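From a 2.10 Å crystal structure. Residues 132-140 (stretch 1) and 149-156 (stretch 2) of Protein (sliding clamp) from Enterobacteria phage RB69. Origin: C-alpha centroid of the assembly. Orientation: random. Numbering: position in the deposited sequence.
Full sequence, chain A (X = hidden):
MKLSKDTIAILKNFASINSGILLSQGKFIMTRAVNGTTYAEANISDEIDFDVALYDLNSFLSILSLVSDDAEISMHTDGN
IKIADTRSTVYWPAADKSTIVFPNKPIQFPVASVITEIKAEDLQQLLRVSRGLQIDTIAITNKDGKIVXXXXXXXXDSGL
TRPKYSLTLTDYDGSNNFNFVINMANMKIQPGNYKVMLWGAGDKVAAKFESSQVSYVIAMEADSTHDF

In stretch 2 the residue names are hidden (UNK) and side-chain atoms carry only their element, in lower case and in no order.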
ATOM      1  N   GLY A 132     -12.775  -7.832 -11.149  1.00 40.94           N
ATOM      2  CA  GLY A 132     -13.082  -6.590 -11.843  1.00 40.20           C
ATOM      3  C   GLY A 132     -14.450  -6.504 -12.496  1.00 39.77           C
ATOM      4  O   GLY A 132     -14.928  -5.406 -12.790  1.00 39.64           O
ATOM      5  N   LEU A 133     -15.078  -7.656 -12.731  1.00 39.36           N
ATOM      6  CA  LEU A 133     -16.400  -7.711 -13.354  1.00 39.01           C
ATOM      7  C   LEU A 133     -17.436  -8.249 -12.372  1.00 38.63           C
ATOM      8  O   LEU A 133     -18.530  -8.640 -12.769  1.00 38.66           O
ATOM      9  CB  LEU A 133     -16.373  -8.622 -14.586  1.00 39.38           C
ATOM     10  CG  LEU A 133     -15.543  -8.213 -15.802  1.00 39.49           C
ATOM     11  CD1 LEU A 133     -15.470  -9.374 -16.784  1.00 39.54           C
ATOM     12  CD2 LEU A 133     -16.166  -6.992 -16.453  1.00 39.57           C
ATOM     13  N   GLN A 134     -17.079  -8.263 -11.095  1.00 38.28           N
ATOM     14  CA  GLN A 134     -17.951  -8.766 -10.038  1.00 38.23           C
ATOM     15  C   GLN A 134     -18.485 -10.154 -10.350  1.00 37.72           C
ATOM     16  O   GLN A 134     -19.676 -10.424 -10.183  1.00 37.60           O
ATOM     17  CB  GLN A 134     -19.135  -7.826  -9.786  1.00 38.68           C
ATOM     18  CG  GLN A 134     -18.766  -6.406  -9.405  1.00 39.38           C
ATOM     19  CD  GLN A 134     -18.590  -5.531 -10.618  1.00 39.71           C
ATOM     20  OE1 GLN A 134     -19.525  -5.347 -11.395  1.00 40.06           O
ATOM     21  NE2 GLN A 134     -17.389  -4.988 -10.796  1.00 40.16           N
ATOM     22  N   ILE A 135     -17.609 -11.030 -10.826  1.00 37.09           N
ATOM     23  CA  ILE A 135     -18.016 -12.395 -11.118  1.00 36.35           C
ATOM     24  C   ILE A 135     -17.948 -13.130  -9.786  1.00 35.83           C
ATOM     25  O   ILE A 135     -16.872 -13.285  -9.211  1.00 35.67           O
ATOM     26  CB  ILE A 135     -17.068 -13.066 -12.138  1.00 36.40           C
ATOM     27  CG1 ILE A 135     -17.145 -12.329 -13.479  1.00 36.28           C
ATOM     28  CG2 ILE A 135     -17.446 -14.541 -12.310  1.00 36.51           C
ATOM     29  CD1 ILE A 135     -16.253 -12.891 -14.567  1.00 36.00           C
ATOM     30  N   ASP A 136     -19.102 -13.559  -9.286  1.00 35.41           N
ATOM     31  CA  ASP A 136     -19.160 -14.262  -8.012  1.00 34.87           C
ATOM     32  C   ASP A 136     -19.424 -15.755  -8.185  1.00 34.47           C
ATOM     33  O   ASP A 136     -19.433 -16.512  -7.207  1.00 34.29           O
ATOM     34  CB  ASP A 136     -20.246 -13.643  -7.131  1.00 35.55           C
ATOM     35  CG  ASP A 136     -21.631 -13.741  -7.751  1.00 36.04           C
ATOM     36  OD1 ASP A 136     -21.733 -14.095  -8.946  1.00 36.46           O
ATOM     37  OD2 ASP A 136     -22.622 -13.446  -7.044  1.00 36.78           O
ATOM     38  N   THR A 137     -19.630 -16.185  -9.424  1.00 33.59           N
ATOM     39  CA  THR A 137     -19.902 -17.586  -9.691  1.00 33.29           C
ATOM     40  C   THR A 137     -19.493 -17.970 -11.102  1.00 32.91           C
ATOM     41  O   THR A 137     -19.684 -17.203 -12.046  1.00 32.91           O
ATOM     42  CB  THR A 137     -21.399 -17.899  -9.541  1.00 33.60           C
ATOM     43  OG1 THR A 137     -22.117 -17.260 -10.599  1.00 34.47           O
ATOM     44  CG2 THR A 137     -21.937 -17.381  -8.215  1.00 33.54           C
ATOM     45  N   ILE A 138     -18.923 -19.160 -11.243  1.00 32.27           N
ATOM     46  CA  ILE A 138     -18.521 -19.651 -12.552  1.00 31.94           C
ATOM     47  C   ILE A 138     -19.232 -20.970 -12.809  1.00 31.95           C
ATOM     48  O   ILE A 138     -19.682 -21.634 -11.875  1.00 31.88           O
ATOM     49  CB  ILE A 138     -16.997 -19.902 -12.647  1.00 31.57           C
ATOM     50  CG1 ILE A 138     -16.587 -20.999 -11.668  1.00 31.66           C
ATOM     51  CG2 ILE A 138     -16.239 -18.622 -12.354  1.00 31.70           C
ATOM     52  CD1 ILE A 138     -15.163 -21.471 -11.840  1.00 31.47           C
ATOM     53  N   ALA A 139     -19.337 -21.337 -14.078  1.00 32.00           N
ATOM     54  CA  ALA A 139     -19.967 -22.586 -14.469  1.00 32.38           C
ATOM     55  C   ALA A 139     -19.082 -23.300 -15.487  1.00 32.57           C
ATOM     56  O   ALA A 139     -18.699 -22.721 -16.504  1.00 32.57           O
ATOM     57  CB  ALA A 139     -21.343 -22.320 -15.070  1.00 32.15           C
ATOM     58  N   ILE A 140     -18.743 -24.550 -15.200  1.00 32.94           N
ATOM     59  CA  ILE A 140     -17.918 -25.341 -16.106  1.00 33.52           C
ATOM     60  C   ILE A 140     -18.890 -26.222 -16.883  1.00 34.19           C
ATOM     61  O   ILE A 140     -19.589 -27.058 -16.306  1.00 34.11           O
ATOM     62  CB  ILE A 140     -16.897 -26.189 -15.318  1.00 33.14           C
ATOM     63  CG1 ILE A 140     -16.091 -25.268 -14.392  1.00 32.86           C
ATOM     64  CG2 ILE A 140     -15.952 -26.903 -16.274  1.00 32.36           C
ATOM     65  CD1 ILE A 140     -15.213 -25.987 -13.392  1.00 32.67           C
ATOM     66  N   UNK A 149     -15.508 -22.500 -19.222  1.00 34.69           N
ATOM     67  CA  UNK A 149     -15.810 -21.886 -17.936  1.00 34.16           C
ATOM     68  C   UNK A 149     -16.451 -20.539 -18.208  1.00 34.00           C
ATOM     69  O   UNK A 149     -15.828 -19.670 -18.815  1.00 34.09           O
ATOM     70  c   UNK A 149     -13.919 -22.959 -16.662  1.00 33.77           C
ATOM     71  c   UNK A 149     -14.537 -21.632 -17.098  1.00 33.92           C
ATOM     72  c   UNK A 149     -12.735 -22.812 -15.715  1.00 33.81           C
ATOM     73  c   UNK A 149     -14.875 -20.766 -15.894  1.00 33.64           C
ATOM     74  N   UNK A 150     -17.701 -20.374 -17.782  1.00 33.97           N
ATOM     75  CA  UNK A 150     -18.407 -19.110 -17.956  1.00 33.58           C
ATOM     76  C   UNK A 150     -18.499 -18.425 -16.598  1.00 33.53           C
ATOM     77  O   UNK A 150     -18.763 -19.079 -15.585  1.00 33.36           O
ATOM     78  c   UNK A 150     -19.817 -19.339 -18.508  1.00 33.30           C
ATOM     79  o   UNK A 150     -19.218 -19.240 -20.819  1.00 32.83           O
ATOM     80  c   UNK A 150     -19.814 -19.847 -19.928  1.00 33.22           C
ATOM     81  n   UNK A 150     -20.486 -20.967 -20.151  1.00 33.30           N
ATOM     82  N   UNK A 151     -18.272 -17.113 -16.577  1.00 33.62           N
ATOM     83  CA  UNK A 151     -18.335 -16.370 -15.330  1.00 33.58           C
ATOM     84  C   UNK A 151     -19.558 -15.480 -15.291  1.00 33.91           C
ATOM     85  O   UNK A 151     -19.856 -14.791 -16.266  1.00 33.35           O
ATOM     86  N   UNK A 152     -20.267 -15.486 -14.164  1.00 34.58           N
ATOM     87  CA  UNK A 152     -21.473 -14.681 -14.023  1.00 35.32           C
ATOM     88  C   UNK A 152     -21.510 -13.861 -12.742  1.00 36.48           C
ATOM     89  O   UNK A 152     -20.691 -14.037 -11.841  1.00 36.33           O
ATOM     90  c   UNK A 152     -23.146 -18.508 -17.123  1.00 33.58           C
ATOM     91  c   UNK A 152     -22.835 -16.587 -15.118  1.00 33.91           C
ATOM     92  c   UNK A 152     -22.134 -17.793 -15.063  1.00 33.71           C
ATOM     93  c   UNK A 152     -23.682 -16.366 -16.196  1.00 33.73           C
ATOM     94  c   UNK A 152     -22.722 -15.567 -14.012  1.00 34.62           C
ATOM     95  c   UNK A 152     -23.843 -17.317 -17.194  1.00 33.54           C
ATOM     96  o   UNK A 152     -23.322 -19.442 -18.114  1.00 33.14           O
ATOM     97  c   UNK A 152     -22.287 -18.756 -16.059  1.00 33.64           C
ATOM     98  N   UNK A 153     -22.486 -12.960 -12.677  1.00 37.77           N
ATOM     99  CA  UNK A 153     -22.701 -12.143 -11.492  1.00 39.28           C
ATOM    100  C   UNK A 153     -24.060 -12.599 -10.980  1.00 40.09           C
ATOM    101  O   UNK A 153     -25.093 -12.035 -11.343  1.00 40.06           O
ATOM    102  o   UNK A 153     -23.576 -10.073  -9.656  1.00 40.51           O
ATOM    103  n   UNK A 153     -22.028  -8.722 -10.559  1.00 40.76           N
ATOM    104  c   UNK A 153     -22.822  -9.786 -10.584  1.00 40.28           C
ATOM    105  c   UNK A 153     -22.759 -10.655 -11.831  1.00 39.72           C
ATOM    106  N   UNK A 154     -24.040 -13.647 -10.163  1.00 41.17           N
ATOM    107  CA  UNK A 154     -25.235 -14.247  -9.576  1.00 42.43           C
ATOM    108  C   UNK A 154     -26.224 -13.225  -9.003  1.00 43.16           C
ATOM    109  O   UNK A 154     -27.442 -13.397  -9.099  1.00 43.06           O
ATOM    110  c   UNK A 154     -26.536 -17.027  -8.705  1.00 43.74           C
ATOM    111  n   UNK A 154     -28.038 -18.995  -8.799  1.00 44.93           N
ATOM    112  c   UNK A 154     -27.502 -17.902  -7.940  1.00 44.22           C
ATOM    113  c   UNK A 154     -24.810 -15.218  -8.473  1.00 42.70           C
ATOM    114  c   UNK A 154     -25.943 -15.974  -7.800  1.00 43.34           C
ATOM    115  N   UNK A 155     -25.696 -12.159  -8.413  1.00 44.13           N
ATOM    116  CA  UNK A 155     -26.534 -11.130  -7.815  1.00 45.15           C
ATOM    117  C   UNK A 155     -27.526 -10.504  -8.801  1.00 45.78           C
ATOM    118  O   UNK A 155     -28.735 -10.481  -8.551  1.00 45.74           O
ATOM    119  c   UNK A 155     -25.673 -10.016  -7.195  1.00 45.24           C
ATOM    120  c   UNK A 155     -24.677 -10.617  -6.210  1.00 45.34           C
ATOM    121  c   UNK A 155     -26.566  -9.001  -6.496  1.00 45.47           C
ATOM    122  N   UNK A 156     -27.016 -10.008  -9.922  1.00 46.31           N
ATOM    123  CA  UNK A 156     -27.865  -9.375 -10.921  1.00 46.91           C
ATOM    124  C   UNK A 156     -28.273 -10.334 -12.042  1.00 46.90           C
ATOM    125  O   UNK A 156     -28.986  -9.947 -12.967  1.00 46.93           O
ATOM    126  c   UNK A 156     -25.992  -8.566 -12.438  1.00 48.62           C
ATOM    127  c   UNK A 156     -25.197  -7.373 -12.939  1.00 49.50           C
ATOM    128  o   UNK A 156     -25.820  -6.376 -13.372  1.00 49.64           O
ATOM    129  c   UNK A 156     -27.134  -8.174 -11.522  1.00 47.64           C
ATOM    130  o   UNK A 156     -23.945  -7.445 -12.910  1.00 50.00           O
TER

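Position 149 carries four side-chain carbons, forked at the first, with one arm two carbons long. They lie on the same face of the sheet as Ile138 and Ile140, and the backbone CA sits 3.3 Å from Ala139 O, a CA-H...O contact. A beta-branched, purely carbon side chain of this shape is Ile149. Its CG1 meets Ile140 CG1 at 3.9 Å and its CG2 meets Ile138 CB at 4.0 Å, so one residue packs against two neighbors on its face.

Position 150 has two carbons, the second bearing one oxygen and one nitrogen, on the face of Thr137 and Ala139; its CB stays 4.1 Å from Ala139 O. This short amide is Asn150. The backbone does the pairing here, with Asn150 N giving a hydrogen bond to Ala139 O at 2.9 Å and Ala139 N returning one to Asn150 O at 2.8 Å. The amide oxygen is satisfied elsewhere in the structure.

Position 151 has no side-chain atoms, and its CA lies 3.6 Å from Ile135 CG2. It is Gly151. The coordinates show what the absence permits: an ideal CB would lie 2.8 Å from Ile135 CD1, a clash.

Position 152 shows one carbon, then a six-carbon ring bearing an oxygen, on the face shared by Thr137 and Ala139. This is Tyr152. Ala139 CB approaches the ring edge, 3.8 Å from CE1 of Tyr152. Tyr152 N bonds to Thr137 O at 2.8 Å, nearly straight at 171°; the return bond, Thr137 N to Tyr152 O at 3.4 Å, is weak, as is Asp136 N to Tyr152 O at 3.0 Å.

Position 153 has two carbons, the second with one oxygen and one nitrogen, and its nitrogen lies 2.9 Å from Gln134 O. It is Asn153. That approach has a poor angle and is no hydrogen bond.

Position 154 has four carbons in a row ending in nitrogen, its CB 3.6 Å from Thr137 CG2: Lys154. Lys154 N donates to Asp136 OD1 at 2.6 Å; the chain's end leads away.

Position 155, one carbon carrying two more, has a terminal carbon 3.6 Å from Asp136 OD2: Val155.

Position 156 has three carbons, the third bearing two oxygens, and makes no contact with stretch 1: Glu156. Its N bonds weakly to Asn153 OD1 at 3.5 Å.

The rules are legible. Antiparallel backbone bonds set the register, isoleucines fill one face, the edge of the Tyr152 ring meets Ala139 on the other, glycine makes room for Ile135, and Asp136 accepts a backbone NH just beyond the strand.

Stretch 2 (149-156) INGYNKVE
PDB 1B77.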